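Local coordinates for hydrolase (PDB 5HOE), which is a carbohydrate acetylesterase of the SGNH (GDSL-like) hydrolase family that probably removes ester-linked acetyl groups from sugars, at residues G170-E173 against K174-L178; F114-P118 against Y119-N123. All coordinates share one frame; numbering follows the deposited sequence.

Interaction 1: G170-E173 against K174-L178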
loop_
_atom_site.group_PDB
_atom_site.type_symbol
_atom_site.label_atom_id
_atom_site.label_comp_id
_atom_site.label_asym_id
_atom_site.label_seq_id
_atom_site.Cartn_x
_atom_site.Cartn_y
_atom_site.Cartn_z
ATOM N N GLY A 170 31.548 -0.553 -6.883
ATOM C CA GLY A 170 31.591 -1.052 -5.525
ATOM C C GLY A 170 31.330 -2.536 -5.380
ATOM O O GLY A 170 31.481 -3.067 -4.269
ATOM N N GLY A 171 30.931 -3.224 -6.458
ATOM C CA GLY A 171 30.477 -4.594 -6.330
ATOM C C GLY A 171 31.558 -5.632 -6.230
ATOM O O GLY A 171 31.331 -6.681 -5.627
ATOM N N TYR A 172 32.743 -5.382 -6.805
ATOM C CA TYR A 172 33.769 -6.428 -6.801
ATOM C C TYR A 172 34.107 -6.873 -5.385
ATOM O O TYR A 172 34.137 -8.071 -5.084
ATOM C CB TYR A 172 35.043 -5.932 -7.452
ATOM C CG TYR A 172 36.217 -6.863 -7.215
ATOM C CD1 TYR A 172 36.278 -8.110 -7.818
ATOM C CD2 TYR A 172 37.272 -6.483 -6.403
ATOM C CE1 TYR A 172 37.370 -8.963 -7.619
ATOM C CE2 TYR A 172 38.356 -7.319 -6.198
ATOM C CZ TYR A 172 38.403 -8.556 -6.811
ATOM O OH TYR A 172 39.482 -9.390 -6.586
ATOM N N GLU A 173 34.404 -5.906 -4.516
ATOM C CA GLU A 173 34.767 -6.205 -3.140
ATOM C C GLU A 173 33.656 -7.001 -2.456
ATOM O O GLU A 173 33.915 -7.978 -1.741
ATOM C CB GLU A 173 35.034 -4.874 -2.431
ATOM C CG GLU A 173 36.262 -4.032 -2.937
ATOM C CD GLU A 173 36.130 -3.328 -4.331
ATOM O OE1 GLU A 173 35.026 -3.263 -4.948
ATOM O OE2 GLU A 173 37.189 -2.810 -4.803
ATOM N N LYS A 174 32.406 -6.627 -2.716
ATOM C CA LYS A 174 31.280 -7.340 -2.123
ATOM C C LYS A 174 31.214 -8.780 -2.624
ATOM O O LYS A 174 31.005 -9.713 -1.838
ATOM C CB LYS A 174 29.980 -6.594 -2.434
ATOM C CG LYS A 174 29.934 -5.159 -1.912
ATOM C CD LYS A 174 28.608 -4.476 -2.229
ATOM C CE LYS A 174 28.656 -3.017 -1.809
ATOM N NZ LYS A 174 27.400 -2.305 -2.107
ATOM N N SER A 175 31.431 -8.980 -3.927
ATOM C CA SER A 175 31.365 -10.317 -4.509
ATOM C C SER A 175 32.438 -11.222 -3.929
ATOM O O SER A 175 32.224 -12.428 -3.832
ATOM C CB SER A 175 31.428 -10.247 -6.040
ATOM O OG SER A 175 32.730 -9.988 -6.543
ATOM N N LYS A 176 33.591 -10.653 -3.537
ATOM C CA LYS A 176 34.670 -11.432 -2.931
ATOM C C LYS A 176 34.310 -11.940 -1.545
ATOM O O LYS A 176 34.851 -12.956 -1.095
ATOM C CB LYS A 176 35.932 -10.572 -2.796
ATOM C CG LYS A 176 36.797 -10.537 -4.008
ATOM C CD LYS A 176 37.942 -9.553 -3.803
ATOM C CE LYS A 176 38.745 -9.791 -2.531
ATOM N NZ LYS A 176 39.888 -8.844 -2.462
ATOM N N GLU A 177 33.449 -11.230 -0.835
ATOM C CA GLU A 177 33.085 -11.604 0.523
ATOM C C GLU A 177 31.963 -12.633 0.577
ATOM O O GLU A 177 31.716 -13.192 1.648
ATOM C CB GLU A 177 32.662 -10.365 1.316
ATOM C CG GLU A 177 33.797 -9.400 1.640
ATOM C CD GLU A 177 33.321 -8.214 2.444
ATOM O OE1 GLU A 177 32.527 -8.405 3.398
ATOM O OE2 GLU A 177 33.732 -7.088 2.114
ATOM N N LEU A 178 31.276 -12.906 -0.540
ATOM C CA LEU A 178 30.080 -13.746 -0.459
ATOM C C LEU A 178 30.424 -15.186 -0.092
ATOM O O LEU A 178 29.678 -15.829 0.657
ATOM C CB LEU A 178 29.289 -13.693 -1.764
ATOM C CG LEU A 178 28.713 -12.335 -2.184
ATOM C CD1 LEU A 178 27.800 -12.499 -3.396
ATOM C CD2 LEU A 178 27.949 -11.638 -1.057
HETATM O O HOH W 1 41.117 -8.835 -4.569
#

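Interaction 2: F114-P118 against Y119-N123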
loop_
_atom_site.group_PDB
_atom_site.type_symbol
_atom_site.label_atom_id
_atom_site.label_comp_id
_atom_site.label_asym_id
_atom_site.label_seq_id
_atom_site.Cartn_x
_atom_site.Cartn_y
_atom_site.Cartn_z
ATOM N N PHE A 114 21.886 -0.602 -5.577
ATOM C CA PHE A 114 21.208 -1.255 -4.454
ATOM C C PHE A 114 21.826 -0.925 -3.089
ATOM O O PHE A 114 21.146 -1.064 -2.065
ATOM C CB PHE A 114 21.216 -2.778 -4.614
ATOM C CG PHE A 114 20.287 -3.308 -5.691
ATOM C CD1 PHE A 114 18.945 -2.962 -5.721
ATOM C CD2 PHE A 114 20.764 -4.214 -6.641
ATOM C CE1 PHE A 114 18.115 -3.484 -6.692
ATOM C CE2 PHE A 114 19.939 -4.740 -7.616
ATOM C CZ PHE A 114 18.621 -4.395 -7.650
ATOM N N HIS A 115 23.096 -0.523 -3.038
ATOM C CA HIS A 115 23.722 -0.085 -1.780
ATOM C C HIS A 115 23.561 -1.115 -0.663
ATOM O O HIS A 115 23.253 -0.784 0.486
ATOM C CB HIS A 115 23.189 1.286 -1.360
ATOM C CG HIS A 115 23.387 2.336 -2.404
ATOM N ND1 HIS A 115 24.598 2.965 -2.600
ATOM C CD2 HIS A 115 22.548 2.824 -3.347
ATOM C CE1 HIS A 115 24.487 3.818 -3.605
ATOM N NE2 HIS A 115 23.252 3.757 -4.069
ATOM N N ARG A 116 23.790 -2.382 -0.996
ATOM C CA ARG A 116 23.657 -3.469 -0.032
ATOM C C ARG A 116 25.041 -3.853 0.487
ATOM O O ARG A 116 26.015 -3.860 -0.267
ATOM C CB ARG A 116 22.978 -4.688 -0.686
ATOM C CG ARG A 116 22.512 -5.753 0.272
ATOM C CD ARG A 116 21.477 -6.704 -0.376
ATOM N NE ARG A 116 20.107 -6.492 0.116
ATOM C CZ ARG A 116 19.147 -7.416 0.053
ATOM N NH1 ARG A 116 19.415 -8.601 -0.493
ATOM N NH2 ARG A 116 17.924 -7.165 0.520
ATOM N N THR A 117 25.124 -4.176 1.780
ATOM C CA THR A 117 26.358 -4.698 2.350
ATOM C C THR A 117 26.459 -6.190 2.051
ATOM O O THR A 117 25.448 -6.851 1.820
ATOM C CB THR A 117 26.347 -4.555 3.873
ATOM O OG1 THR A 117 25.308 -5.385 4.418
ATOM C CG2 THR A 117 26.139 -3.105 4.316
ATOM N N PRO A 118 27.667 -6.753 2.083
ATOM C CA PRO A 118 27.795 -8.216 1.912
ATOM C C PRO A 118 26.931 -9.030 2.868
ATOM O O PRO A 118 26.309 -10.016 2.443
ATOM C CB PRO A 118 29.300 -8.459 2.105
ATOM C CG PRO A 118 29.912 -7.173 1.648
ATOM C CD PRO A 118 28.984 -6.094 2.106
ATOM N N TYR A 119 26.850 -8.634 4.142
ATOM C CA TYR A 119 26.016 -9.384 5.073
ATOM C C TYR A 119 24.554 -9.356 4.656
ATOM O O TYR A 119 23.871 -10.384 4.719
ATOM C CB TYR A 119 26.177 -8.893 6.516
ATOM C CG TYR A 119 25.505 -9.844 7.456
ATOM C CD1 TYR A 119 26.136 -11.011 7.850
ATOM C CD2 TYR A 119 24.200 -9.623 7.889
ATOM C CE1 TYR A 119 25.509 -11.916 8.683
ATOM C CE2 TYR A 119 23.560 -10.538 8.715
ATOM C CZ TYR A 119 24.222 -11.671 9.108
ATOM O OH TYR A 119 23.575 -12.565 9.930
ATOM N N GLU A 120 24.055 -8.192 4.215
ATOM C CA GLU A 120 22.671 -8.113 3.753
ATOM C C GLU A 120 22.418 -9.012 2.543
ATOM O O GLU A 120 21.311 -9.544 2.394
ATOM C CB GLU A 120 22.302 -6.659 3.439
ATOM C CG GLU A 120 22.165 -5.778 4.688
ATOM C CD GLU A 120 22.122 -4.274 4.400
ATOM O OE1 GLU A 120 22.491 -3.830 3.290
ATOM O OE2 GLU A 120 21.720 -3.527 5.318
ATOM N N ILE A 121 23.421 -9.193 1.677
ATOM C CA ILE A 121 23.275 -10.092 0.535
ATOM C C ILE A 121 23.163 -11.530 1.017
ATOM O O ILE A 121 22.281 -12.278 0.584
ATOM C CB ILE A 121 24.442 -9.924 -0.454
ATOM C CG1 ILE A 121 24.521 -8.467 -0.945
ATOM C CG2 ILE A 121 24.266 -10.929 -1.608
ATOM C CD1 ILE A 121 25.639 -8.154 -1.955
ATOM N N ALA A 122 24.064 -11.937 1.913
ATOM C CA ALA A 122 24.000 -13.279 2.484
ATOM C C ALA A 122 22.703 -13.485 3.258
ATOM O O ALA A 122 22.126 -14.583 3.230
ATOM C CB ALA A 122 25.224 -13.513 3.362
ATOM N N ASN A 123 22.215 -12.433 3.935
ATOM C CA ASN A 123 20.921 -12.524 4.609
ATOM C C ASN A 123 19.771 -12.701 3.611
ATOM O O ASN A 123 18.771 -13.363 3.927
ATOM C CB ASN A 123 20.698 -11.299 5.487
ATOM C CG ASN A 123 19.579 -11.495 6.472
ATOM O OD1 ASN A 123 19.585 -12.448 7.260
ATOM N ND2 ASN A 123 18.617 -10.580 6.459
#

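Interaction 1: G170-E173 against K174-L178
Tyr172 and Lys176, one helical turn apart, carry the side-chain packing of this contact. The lysine chain slants across the phenol: its CG lies over one face of the ring, 4.2 Å from the Tyr172 centroid, a CH-pi contact displaced toward the rim, and Lys176 CD packs at 3.2 Å from Tyr172 OH. The ring is set there by a chi1 of 168°, which places Tyr172 CG trans to its own backbone N, and a water bonds to Tyr172 OH in the plane of the ring.

Hydrogen bonds come second. Ser175 N reaches Gly171 O at 2.9 Å, a regular helical bond. Tyr172 O takes two donors, Lys176 N at 3.1 Å and the hydroxyl Ser175 OG at 2.8 Å, the latter tilted 20° from the carbonyl plane. Ser175 OG is also bonded to Leu156 N, tying the helix to a neighbouring loop; an alanine here would probably leave that amide without its mate and Tyr172 O with one bond fewer.

Lys174 runs extended past Gly170, CG 3.5 Å from Gly170 O, to bond Arg116 O through NZ. The opening two turns of helix 171-189 lie beside helix 118-133, with Lys174 and Glu177 touching Pro118 and Leu178 touching Ile121.

Interaction 2: F114-P118 against Y119-N123
From Thr117 and Pro118 the backbone winds straight into helix 118-133, Thr117 O accepting from Ile121 N at 3.1 Å and Pro118 O from Ala122 N at 3.0 Å. Side chains close the end in both directions. Thr117 OG1 takes the amide of Glu120 N at 3.1 Å, its chi1 of 65° setting the hydroxyl between its own N and carbonyl carbon. In return Glu120 OE1 accepts from Thr117 N at 3.1 Å, nearly straight at the hydrogen (170°), the amide coming in from above the carboxylate plane. The other oxygen, OE2, is bonded to His115 of a second subunit, while His115 of this chain bonds Glu120 of a third.

Arg116 lies across Glu120 and Ile121: its CG packs at 3.3 Å from Glu120 CB, and its CD at 3.6 Å from Ile121 CG1. Glu120 O sits over one face of the guanidinium, near its rim, while the charged end is held elsewhere, NH1 forming a salt bridge with Asp109 and a hydrogen bond with Ser73.

Thr117 as N-cap and Glu120 three residues on make a capping box, in which each side chain bonds the other's backbone N-H; here the glutamate also serves the interface between subunits.

Overall arrangement
Interaction 2 comes first along the chain, at the start of helix 118-133, and interaction 1 follows at the start of helix 171-189. In the parallel sheet, helix 118-133 lies in the connection from strand 100-104 to strand 147-152, and helix 171-189 in the next, on to strand 192-195. Their N-terminal ends lie together: the contact centres are 10 Å apart, each about 16 Å from the centre of the chain. A probable hydrogen bond from Lys174 NZ to Arg116 O (2.8 Å) and packing of Glu177 OE1 on Pro118 CG (3.4 Å) join them. Other subunits reach 114-123 but none touches 170-178, so the first helix start takes part in subunit contacts, and the second packs against it within the chain.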